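Local coordinates for hypothetical protein Atu0492 (Agrobacterium tumefaciens, PDB 2GMY), which is of unknown function but belongs to the AhpD-like carboxymuconolactone decarboxylase family and may, as a putative AhpD, take part in antioxidant defence, at residues A[33-36]-A[37-41]; A[66-69]-A[70-74]; A[81-84]-A[85-88]; A[89-92]-A[93-97]. All coordinates share one frame; numbering follows the deposited sequence.

Interaction 1 of 4, residues A[33-36]-A[37-41]; sequences RFIH and LIKLR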
loop_
_atom_site.group_PDB
_atom_site.type_symbol
_atom_site.label_atom_id
_atom_site.label_comp_id
_atom_site.label_asym_id
_atom_site.label_seq_id
_atom_site.Cartn_x
_atom_site.Cartn_y
_atom_site.Cartn_z
ATOM N N ARG A 33 -12.448 15.396 -25.933
ATOM C CA ARG A 33 -11.311 14.492 -25.780
ATOM C C ARG A 33 -10.833 14.426 -24.326
ATOM O O ARG A 33 -10.510 13.343 -23.817
ATOM C CB ARG A 33 -10.158 14.923 -26.681
ATOM C CG ARG A 33 -8.972 13.994 -26.552
ATOM C CD ARG A 33 -7.771 14.412 -27.375
ATOM N NE ARG A 33 -7.256 15.732 -27.036
ATOM C CZ ARG A 33 -7.457 16.818 -27.772
ATOM N NH1 ARG A 33 -8.176 16.737 -28.887
ATOM N NH2 ARG A 33 -6.939 17.986 -27.399
ATOM N N PHE A 34 -10.812 15.577 -23.664
ATOM C CA PHE A 34 -10.370 15.648 -22.263
ATOM C C PHE A 34 -11.408 15.031 -21.324
ATOM O O PHE A 34 -11.055 14.375 -20.331
ATOM C CB PHE A 34 -10.052 17.091 -21.856
ATOM C CG PHE A 34 -8.939 17.726 -22.662
ATOM C CD1 PHE A 34 -7.827 16.981 -23.075
ATOM C CD2 PHE A 34 -8.989 19.081 -22.980
ATOM C CE1 PHE A 34 -6.790 17.578 -23.818
ATOM C CE2 PHE A 34 -7.963 19.680 -23.718
ATOM C CZ PHE A 34 -6.865 18.919 -24.134
ATOM N N ILE A 35 -12.687 15.239 -21.637
ATOM C CA ILE A 35 -13.756 14.620 -20.861
ATOM C C ILE A 35 -13.664 13.090 -20.977
ATOM O O ILE A 35 -13.723 12.378 -19.967
ATOM C CB ILE A 35 -15.148 15.156 -21.271
ATOM C CG1 ILE A 35 -15.230 16.657 -20.975
ATOM C CG2 ILE A 35 -16.248 14.392 -20.517
ATOM C CD1 ILE A 35 -16.551 17.303 -21.440
ATOM N N HIS A 36 -13.487 12.590 -22.200
ATOM C CA HIS A 36 -13.303 11.148 -22.412
ATOM C C HIS A 36 -12.117 10.596 -21.627
ATOM O O HIS A 36 -12.210 9.551 -20.984
ATOM C CB HIS A 36 -13.071 10.846 -23.890
ATOM C CG HIS A 36 -14.258 11.125 -24.749
ATOM N ND1 HIS A 36 -15.539 10.788 -24.371
ATOM C CD2 HIS A 36 -14.358 11.684 -25.979
ATOM C CE1 HIS A 36 -16.381 11.135 -25.331
ATOM N NE2 HIS A 36 -15.690 11.682 -26.315
ATOM N N LEU A 37 -11.002 11.304 -21.701
ATOM C CA LEU A 37 -9.775 10.905 -21.012
ATOM C C LEU A 37 -9.983 10.829 -19.503
ATOM O O LEU A 37 -9.566 9.863 -18.851
ATOM C CB LEU A 37 -8.683 11.923 -21.351
ATOM C CG LEU A 37 -7.303 11.686 -20.746
ATOM C CD1 LEU A 37 -6.268 12.340 -21.635
ATOM C CD2 LEU A 37 -7.214 12.191 -19.290
ATOM N N ILE A 38 -10.585 11.872 -18.939
ATOM C CA ILE A 38 -10.861 11.905 -17.499
ATOM C C ILE A 38 -11.731 10.712 -17.090
ATOM O O ILE A 38 -11.428 10.015 -16.104
ATOM C CB ILE A 38 -11.561 13.230 -17.104
ATOM C CG1 ILE A 38 -10.580 14.394 -17.175
ATOM C CG2 ILE A 38 -12.206 13.100 -15.722
ATOM C CD1 ILE A 38 -11.283 15.765 -17.263
ATOM N N LYS A 39 -12.806 10.477 -17.842
ATOM C CA LYS A 39 -13.755 9.422 -17.480
ATOM C C LYS A 39 -13.148 8.037 -17.617
ATOM O O LYS A 39 -13.327 7.183 -16.743
ATOM C CB LYS A 39 -15.025 9.514 -18.320
ATOM C CG LYS A 39 -15.903 10.699 -17.940
ATOM C CD LYS A 39 -17.066 10.803 -18.914
ATOM C CE LYS A 39 -18.057 11.826 -18.443
ATOM N NZ LYS A 39 -19.359 11.583 -19.115
ATOM N N LEU A 40 -12.418 7.813 -18.707
ATOM C CA LEU A 40 -11.851 6.488 -18.958
ATOM C C LEU A 40 -10.753 6.190 -17.947
ATOM O O LEU A 40 -10.746 5.123 -17.318
ATOM C CB LEU A 40 -11.332 6.376 -20.398
ATOM C CG LEU A 40 -10.683 5.038 -20.780
ATOM C CD1 LEU A 40 -11.615 3.849 -20.522
ATOM C CD2 LEU A 40 -10.270 5.096 -22.231
ATOM N N ARG A 41 -9.846 7.138 -17.755
ATOM C CA ARG A 41 -8.721 6.885 -16.840
ATOM C C ARG A 41 -9.169 6.656 -15.394
ATOM O O ARG A 41 -8.740 5.677 -14.760
ATOM C CB ARG A 41 -7.668 7.999 -16.913
ATOM C CG ARG A 41 -6.487 7.792 -15.962
ATOM C CD ARG A 41 -5.712 6.499 -16.226
ATOM N NE ARG A 41 -4.729 6.330 -15.153
ATOM C CZ ARG A 41 -4.058 5.208 -14.923
ATOM N NH1 ARG A 41 -4.233 4.139 -15.711
ATOM N NH2 ARG A 41 -3.202 5.163 -13.904
#
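Ile-35 and Lys-39 meet one turn apart on helix 32-45, their side chains lying alongside and pointing the same way. The branch methyl CG2 of Ile-35 rests 3.8 Å from Lys-39 CE, with CD only slightly farther. Lys-39 is extended beyond CG, and its first torsion of -72° sets CG beside the backbone N, 3.4 Å from Ile-35 O; from there the aliphatic chain runs back past the isoleucine and delivers NZ to a salt bridge with Glu-22. The looser side of the helix is that of Lys-39 and His-36, both partly exposed; the lysine methylenes lie along the buried Ile-35, and His-36 NE2 is hydrogen-bonded to Asp-62.

The buried side is packed more closely. CG1 of Ile-38 lies 3.2 Å from Phe-34 O, and its CD1 stays near the same carbonyl, while its far side packs on Ile-123, Ala-126 and Ile-127 of helix 117-139. Phe-34 and Leu-37 face helix 83-96, both touching Leu-88, and the Phe-34 ring meets Phe-115 edge-to-face. Four regular i to i+4 backbone bonds support both sides, among them Ile-38 N to Phe-34 O at 2.9 Å with an N-H...O angle of 166°.

The chemistry is therefore amphipathic: hydrocarbon groups fill the interior side, whereas on the other the Lys-39 ammonium group is paired with a carboxylate.

Interaction 2 of 4, residues A[66-69]-A[70-74]; sequences EQWI and NLMSV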
loop_
_atom_site.group_PDB
_atom_site.type_symbol
_atom_site.label_atom_id
_atom_site.label_comp_id
_atom_site.label_asym_id
_atom_site.label_seq_id
_atom_site.Cartn_x
_atom_site.Cartn_y
_atom_site.Cartn_z
ATOM N N GLU A 66 -7.658 3.287 -31.264
ATOM C CA GLU A 66 -7.673 2.127 -30.357
ATOM C C GLU A 66 -6.446 2.134 -29.436
ATOM O O GLU A 66 -6.522 1.660 -28.302
ATOM C CB GLU A 66 -7.816 0.797 -31.107
ATOM C CG GLU A 66 -9.110 0.682 -31.934
ATOM C CD GLU A 66 -10.378 0.860 -31.102
ATOM O OE1 GLU A 66 -10.446 0.319 -29.977
ATOM O OE2 GLU A 66 -11.319 1.530 -31.575
ATOM N N GLN A 67 -5.332 2.681 -29.917
ATOM C CA GLN A 67 -4.124 2.778 -29.108
ATOM C C GLN A 67 -4.348 3.752 -27.950
ATOM O O GLN A 67 -4.031 3.455 -26.801
ATOM C CB GLN A 67 -2.981 3.265 -29.978
ATOM C CG GLN A 67 -1.643 2.768 -29.564
ATOM C CD GLN A 67 -0.579 3.046 -30.606
ATOM O OE1 GLN A 67 -0.583 4.099 -31.262
ATOM N NE2 GLN A 67 0.341 2.112 -30.758
ATOM N N TRP A 68 -4.903 4.916 -28.262
ATOM C CA TRP A 68 -5.223 5.920 -27.244
ATOM C C TRP A 68 -6.112 5.316 -26.158
ATOM O O TRP A 68 -5.926 5.570 -24.961
ATOM C CB TRP A 68 -5.941 7.082 -27.914
ATOM C CG TRP A 68 -6.182 8.319 -27.093
ATOM C CD1 TRP A 68 -5.415 9.447 -27.077
ATOM C CD2 TRP A 68 -7.303 8.584 -26.238
ATOM N NE1 TRP A 68 -5.979 10.393 -26.252
ATOM C CE2 TRP A 68 -7.139 9.890 -25.727
ATOM C CE3 TRP A 68 -8.432 7.841 -25.854
ATOM C CZ2 TRP A 68 -8.057 10.477 -24.856
ATOM C CZ3 TRP A 68 -9.353 8.426 -24.975
ATOM C CH2 TRP A 68 -9.155 9.732 -24.485
ATOM N N ILE A 69 -7.095 4.531 -26.590
ATOM C CA ILE A 69 -8.046 3.861 -25.684
ATOM C C ILE A 69 -7.374 2.743 -24.869
ATOM O O ILE A 69 -7.456 2.721 -23.630
ATOM C CB ILE A 69 -9.229 3.292 -26.498
ATOM C CG1 ILE A 69 -10.055 4.436 -27.102
ATOM C CG2 ILE A 69 -10.097 2.364 -25.648
ATOM C CD1 ILE A 69 -11.128 3.933 -28.103
ATOM N N ASN A 70 -6.693 1.830 -25.553
ATOM C CA ASN A 70 -6.104 0.667 -24.881
ATOM C C ASN A 70 -4.910 0.935 -23.990
ATOM O O ASN A 70 -4.662 0.179 -23.046
ATOM C CB ASN A 70 -5.745 -0.401 -25.890
ATOM C CG ASN A 70 -6.958 -1.147 -26.352
ATOM O OD1 ASN A 70 -7.404 -0.981 -27.488
ATOM N ND2 ASN A 70 -7.531 -1.946 -25.460
ATOM N N LEU A 71 -4.165 1.995 -24.262
ATOM C CA LEU A 71 -2.973 2.260 -23.480
ATOM C C LEU A 71 -3.242 3.116 -22.249
ATOM O O LEU A 71 -2.343 3.421 -21.491
ATOM C CB LEU A 71 -1.879 2.869 -24.343
ATOM C CG LEU A 71 -1.147 1.877 -25.252
ATOM C CD1 LEU A 71 -0.427 2.637 -26.274
ATOM C CD2 LEU A 71 -0.177 1.049 -24.461
ATOM N N MET A 72 -4.499 3.469 -22.043
ATOM C CA MET A 72 -4.808 4.368 -20.957
ATOM C C MET A 72 -4.547 3.748 -19.603
ATOM O O MET A 72 -4.347 4.434 -18.637
ATOM C CB MET A 72 -6.230 4.853 -20.994
ATOM C CG MET A 72 -6.380 5.901 -19.981
ATOM S SD MET A 72 -6.021 7.438 -20.778
ATOM C CE MET A 72 -7.726 7.702 -20.976
ATOM N N SER A 73 -4.607 2.430 -19.550
ATOM C CA SER A 73 -4.395 1.728 -18.308
ATOM C C SER A 73 -2.932 1.814 -17.890
ATOM O O SER A 73 -2.616 1.571 -16.759
ATOM C CB SER A 73 -4.817 0.268 -18.445
ATOM O OG SER A 73 -4.022 -0.397 -19.373
ATOM N N VAL A 74 -2.065 2.179 -18.829
ATOM C CA VAL A 74 -0.611 2.141 -18.646
ATOM C C VAL A 74 0.036 3.389 -19.265
ATOM O O VAL A 74 1.140 3.355 -19.800
ATOM C CB VAL A 74 -0.000 0.819 -19.233
ATOM C CG1 VAL A 74 -0.480 -0.401 -18.444
ATOM C CG2 VAL A 74 -0.344 0.658 -20.715
HETATM O O HOH W 1 -7.030 1.238 -21.256
#
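A Met-aromatic contact at the end of the short helix 66-70 joins Trp-68 to Met-72. The Met-72 sulfur SD stands 5.4 Å from the centroid of the Trp-68 six-membered ring and 7° off its normal, so it lies above the face, though at a distance; the terminal methyl CE approaches obliquely, 4.3 Å from CH2. Met-72 gets there by a chain bent at both chi2 (91°) and chi3 (98°), which folds the thioether back toward the indole.

On another flank Gln-67 and Leu-71 run side by side, CG of the glutamine 3.5 Å from CD1 of the leucine, while the Gln-67 amide reaches Asp-53 of a second subunit. The backbone records the helix running out: Asn-70 N to Glu-66 O is a firm bond of 2.8 Å, whereas Met-72 N reaches Ile-69 O only weakly, at 3.4 Å. A water donates to that same Ile-69 O at 2.8 Å and has weak bonds to Asn-70 O and Ser-73 N.

What fixes the indole is the hydrogen bond from Trp-68 NE1 to Glu-85 OE2, with the Tyr-81 ring meeting it edge-to-face; the thioether adds a loose contact. A buried N-H is thus satisfied by a carboxylate oxygen.

Interaction 3 of 4, residues A[81-84]-A[85-88]; sequences YTEQ and ERAL
Thr-82 and Glu-85 exchange two reciprocal hydrogen bonds at the start of helix 83-96. Glu-85 N donates to Thr-82 OG1 at 3.0 Å, almost straight at 168°, and Thr-82 N donates to Glu-85 OE1 at 2.9 Å. That carboxylate oxygen is met on its anti side, 19° out of the plane. Chi1 of -71° sets Glu-85 CG beside its backbone N, and the extended chain beyond carries OE1 to the threonine N-H; its other oxygen, OE2, accepts from Trp-68 NE1. Arg-86 N closes the first turn onto Thr-82 O at 2.8 Å.

Two waters extend the polar network. One accepts from Arg-86 NE at 2.8 Å, in the guanidinium plane, and donates to Glu-83 OE1; the other joins Arg-86 NH1 to Tyr-81 O. Glu-83 and Arg-86 lie alongside each other, but Glu-83 OE2 is 4.6 Å from Arg-86 NE and well out of the guanidinium plane, so any direct attraction is probably electrostatic only. NH2 and NH1 also bond to the carbonyls of Arg-76 and Trp-75.

Farther out, Tyr-81 crosses Glu-85 at about a right angle, with OE1 at the ring edge, 3.7 Å from CD1. Tyr-81 OH binds Trp-68 O. The arrangement is a classic capping box, with Thr-82 as the N-cap residue of an alpha helix.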
loop_
_atom_site.group_PDB
_atom_site.type_symbol
_atom_site.label_atom_id
_atom_site.label_comp_id
_atom_site.label_asym_id
_atom_site.label_seq_id
_atom_site.Cartn_x
_atom_site.Cartn_y
_atom_site.Cartn_z
ATOM N N TYR A 81 0.350 9.615 -25.885
ATOM C CA TYR A 81 -0.250 10.832 -25.305
ATOM C C TYR A 81 0.588 12.094 -25.486
ATOM O O TYR A 81 1.816 12.067 -25.333
ATOM C CB TYR A 81 -0.613 10.598 -23.823
ATOM C CG TYR A 81 -1.461 9.360 -23.722
ATOM C CD1 TYR A 81 -2.784 9.354 -24.186
ATOM C CD2 TYR A 81 -0.920 8.165 -23.258
ATOM C CE1 TYR A 81 -3.549 8.189 -24.161
ATOM C CE2 TYR A 81 -1.676 6.998 -23.207
ATOM C CZ TYR A 81 -2.989 7.020 -23.670
ATOM O OH TYR A 81 -3.737 5.872 -23.636
ATOM N N THR A 82 -0.086 13.198 -25.801
ATOM C CA THR A 82 0.566 14.500 -25.908
ATOM C C THR A 82 1.019 14.994 -24.528
ATOM O O THR A 82 0.559 14.490 -23.500
ATOM C CB THR A 82 -0.392 15.551 -26.495
ATOM O OG1 THR A 82 -1.392 15.874 -25.526
ATOM C CG2 THR A 82 -1.073 15.029 -27.776
ATOM N N GLU A 83 1.893 16.000 -24.484
ATOM C CA GLU A 83 2.329 16.517 -23.188
ATOM C C GLU A 83 1.143 17.071 -22.390
ATOM O O GLU A 83 1.061 16.882 -21.180
ATOM C CB GLU A 83 3.444 17.560 -23.331
ATOM C CG GLU A 83 4.772 16.937 -23.795
ATOM C CD GLU A 83 5.221 15.747 -22.930
ATOM O OE1 GLU A 83 5.325 15.907 -21.690
ATOM O OE2 GLU A 83 5.482 14.648 -23.488
ATOM N N GLN A 84 0.213 17.714 -23.084
ATOM C CA GLN A 84 -0.995 18.214 -22.437
ATOM C C GLN A 84 -1.823 17.066 -21.854
ATOM O O GLN A 84 -2.270 17.145 -20.710
ATOM C CB GLN A 84 -1.849 18.993 -23.425
ATOM C CG GLN A 84 -3.086 19.594 -22.793
ATOM C CD GLN A 84 -3.843 20.491 -23.751
ATOM O OE1 GLN A 84 -3.928 20.209 -24.948
ATOM N NE2 GLN A 84 -4.435 21.564 -23.215
ATOM N N GLU A 85 -2.033 16.013 -22.646
ATOM C CA GLU A 85 -2.754 14.821 -22.147
ATOM C C GLU A 85 -2.039 14.205 -20.942
ATOM O O GLU A 85 -2.692 13.796 -19.961
ATOM C CB GLU A 85 -2.918 13.769 -23.244
ATOM C CG GLU A 85 -3.905 14.207 -24.304
ATOM C CD GLU A 85 -3.978 13.265 -25.497
ATOM O OE1 GLU A 85 -2.940 12.680 -25.880
ATOM O OE2 GLU A 85 -5.082 13.125 -26.059
ATOM N N ARG A 86 -0.709 14.127 -21.005
ATOM C CA ARG A 86 0.053 13.618 -19.861
ATOM C C ARG A 86 -0.130 14.449 -18.604
ATOM O O ARG A 86 -0.202 13.906 -17.498
ATOM C CB ARG A 86 1.545 13.489 -20.171
ATOM C CG ARG A 86 1.823 12.457 -21.224
ATOM C CD ARG A 86 3.322 12.330 -21.482
ATOM N NE ARG A 86 4.009 11.660 -20.374
ATOM C CZ ARG A 86 4.000 10.342 -20.167
ATOM N NH1 ARG A 86 3.352 9.525 -20.998
ATOM N NH2 ARG A 86 4.638 9.840 -19.115
ATOM N N ALA A 87 -0.205 15.767 -18.775
ATOM C CA ALA A 87 -0.407 16.666 -17.650
ATOM C C ALA A 87 -1.768 16.375 -17.027
ATOM O O ALA A 87 -1.910 16.270 -15.811
ATOM C CB ALA A 87 -0.334 18.095 -18.125
ATOM N N LEU A 88 -2.775 16.222 -17.874
ATOM C CA LEU A 88 -4.118 15.924 -17.402
ATOM C C LEU A 88 -4.170 14.554 -16.713
ATOM O O LEU A 88 -4.703 14.435 -15.620
ATOM C CB LEU A 88 -5.102 15.983 -18.576
ATOM C CG LEU A 88 -6.578 15.705 -18.285
ATOM C CD1 LEU A 88 -7.105 16.539 -17.117
ATOM C CD2 LEU A 88 -7.412 15.935 -19.552
HETATM O O HOH W 2 3.144 10.166 -23.945
HETATM O O HOH W 3 5.591 13.716 -19.245
#

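Interaction 4 of 4, residues A[89-92]-A[93-97]; sequences LGWV and DAVTK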
loop_
_atom_site.group_PDB
_atom_site.type_symbol
_atom_site.label_atom_id
_atom_site.label_comp_id
_atom_site.label_asym_id
_atom_site.label_seq_id
_atom_site.Cartn_x
_atom_site.Cartn_y
_atom_site.Cartn_z
ATOM N N LEU A 89 -3.584 13.536 -17.346
ATOM C CA LEU A 89 -3.557 12.173 -16.777
ATOM C C LEU A 89 -2.914 12.146 -15.384
ATOM O O LEU A 89 -3.417 11.489 -14.466
ATOM C CB LEU A 89 -2.832 11.216 -17.725
ATOM C CG LEU A 89 -3.658 10.809 -18.945
ATOM C CD1 LEU A 89 -2.770 10.351 -20.095
ATOM C CD2 LEU A 89 -4.694 9.734 -18.578
ATOM N N GLY A 90 -1.812 12.877 -15.217
ATOM C CA GLY A 90 -1.158 12.967 -13.896
ATOM C C GLY A 90 -2.107 13.478 -12.822
ATOM O O GLY A 90 -2.102 12.996 -11.668
ATOM N N TRP A 91 -2.948 14.442 -13.203
ATOM C CA TRP A 91 -3.898 15.035 -12.269
ATOM C C TRP A 91 -5.078 14.103 -12.032
ATOM O O TRP A 91 -5.538 13.943 -10.887
ATOM C CB TRP A 91 -4.381 16.372 -12.807
ATOM C CG TRP A 91 -5.179 17.199 -11.851
ATOM C CD1 TRP A 91 -6.478 17.613 -12.014
ATOM C CD2 TRP A 91 -4.742 17.756 -10.599
ATOM N NE1 TRP A 91 -6.870 18.392 -10.954
ATOM C CE2 TRP A 91 -5.830 18.495 -10.069
ATOM C CE3 TRP A 91 -3.545 17.707 -9.879
ATOM C CZ2 TRP A 91 -5.754 19.173 -8.842
ATOM C CZ3 TRP A 91 -3.467 18.395 -8.654
ATOM C CH2 TRP A 91 -4.568 19.118 -8.161
ATOM N N VAL A 92 -5.581 13.489 -13.102
ATOM C CA VAL A 92 -6.627 12.480 -12.919
ATOM C C VAL A 92 -6.176 11.407 -11.922
ATOM O O VAL A 92 -6.917 11.053 -10.998
ATOM C CB VAL A 92 -7.055 11.854 -14.255
ATOM C CG1 VAL A 92 -8.005 10.675 -14.032
ATOM C CG2 VAL A 92 -7.710 12.908 -15.130
ATOM N N ASP A 93 -4.961 10.899 -12.109
ATOM C CA ASP A 93 -4.422 9.890 -11.202
ATOM C C ASP A 93 -4.312 10.416 -9.759
ATOM O O ASP A 93 -4.801 9.767 -8.819
ATOM C CB ASP A 93 -3.052 9.435 -11.703
ATOM C CG ASP A 93 -3.148 8.545 -12.931
ATOM O OD1 ASP A 93 -4.222 8.493 -13.565
ATOM O OD2 ASP A 93 -2.131 7.892 -13.257
ATOM N N ALA A 94 -3.696 11.586 -9.590
ATOM C CA ALA A 94 -3.437 12.124 -8.242
ATOM C C ALA A 94 -4.730 12.387 -7.477
ATOM O O ALA A 94 -4.840 12.102 -6.273
ATOM C CB ALA A 94 -2.588 13.408 -8.326
ATOM N N VAL A 95 -5.724 12.914 -8.196
ATOM C CA VAL A 95 -6.989 13.323 -7.584
ATOM C C VAL A 95 -7.899 12.118 -7.380
ATOM O O VAL A 95 -8.609 12.024 -6.387
ATOM C CB VAL A 95 -7.671 14.435 -8.408
ATOM C CG1 VAL A 95 -9.039 14.797 -7.842
ATOM C CG2 VAL A 95 -6.793 15.675 -8.414
ATOM N N THR A 96 -7.879 11.175 -8.319
ATOM C CA THR A 96 -8.658 9.946 -8.119
ATOM C C THR A 96 -8.167 9.198 -6.868
ATOM O O THR A 96 -8.955 8.631 -6.124
ATOM C CB THR A 96 -8.630 9.066 -9.378
ATOM O OG1 THR A 96 -9.328 9.754 -10.426
ATOM C CG2 THR A 96 -9.305 7.736 -9.140
ATOM N N LYS A 97 -6.857 9.239 -6.647
ATOM C CA LYS A 97 -6.256 8.602 -5.478
ATOM C C LYS A 97 -5.884 9.637 -4.418
ATOM O O LYS A 97 -4.812 9.560 -3.805
ATOM C CB LYS A 97 -5.027 7.780 -5.878
ATOM C CG LYS A 97 -5.352 6.619 -6.814
ATOM C CD LYS A 97 -4.084 5.834 -7.186
ATOM C CE LYS A 97 -3.070 6.711 -7.916
ATOM N NZ LYS A 97 -3.554 7.078 -9.275
#
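Trp-91 has CG anti to its backbone N (chi1 -170°), and Val-95, one turn later, has CG2 beside its own N; together these torsions lay the valine methyl over the indole. CG2 of Val-95 sits 3.6 Å from the centroid of the Trp-91 five-membered ring and 20° off its normal, a CH-pi contact over the face. The nearest ring atom to that methyl is Trp-91 CE2, 3.4 Å away, and CD2, NE1 and CZ2 follow closely, so the methyl covers the junction of the two rings rather than an edge. The packing is tight, since Val-95 CG2 also lies 3.3 Å from Trp-91 O.

A second pairing joins Val-92 and Thr-96, which lie side by side and point the same way. Val-92 O is gripped twice by Thr-96: its N and its OG1 both donate at 2.8 Å, arriving from opposite faces of the carbonyl plane. The hydroxyl is thereby tied back onto its own helix, and it is also bonded to Asn-131 ND2. Near the helix end Asp-93 O is likewise shared, by Lys-97 N and by Lys-97 NZ at 3.0 Å, the latter from above the carbonyl plane.

These groups fan out to different neighbours. Asp-93 turns to helix 32-45, where Arg-41 forms a salt bridge with it, and its other oxygen accepts from Trp-75. Trp-91 packs on Ile-123 and Ile-127 of helix 117-139 and bonds to Thr-124, while Thr-96 O accepts from Arg-135 of a third subunit. The C-terminal half of helix 83-96 thus packs against both helix 32-45 and helix 117-139, and borders a subunit interface.

In the fold
Each contact is local, joining consecutive residues without an intervening loop, so the four follow in series and none nests or crosses. Interaction 1 lies on helix 32-45, its centre about 5 Å from the chain centre; interaction 2 follows at the end of helix 66-70. Interactions 3 and 4 occupy successive parts of helix 83-96, their centres about 12 Å apart. Contacts between them join the helices. Leu-37 N lies 3.7 Å from Trp-68 CH2, linking interactions 1 and 2, and Trp-68 ties interaction 2 to 3 through Tyr-81 and Glu-85. A salt bridge and Leu-37 packing on Leu-89 connect interactions 1 and 4, and Met-72 SD touches Leu-89 CD2 at 3.4 Å, linking 2 and 4.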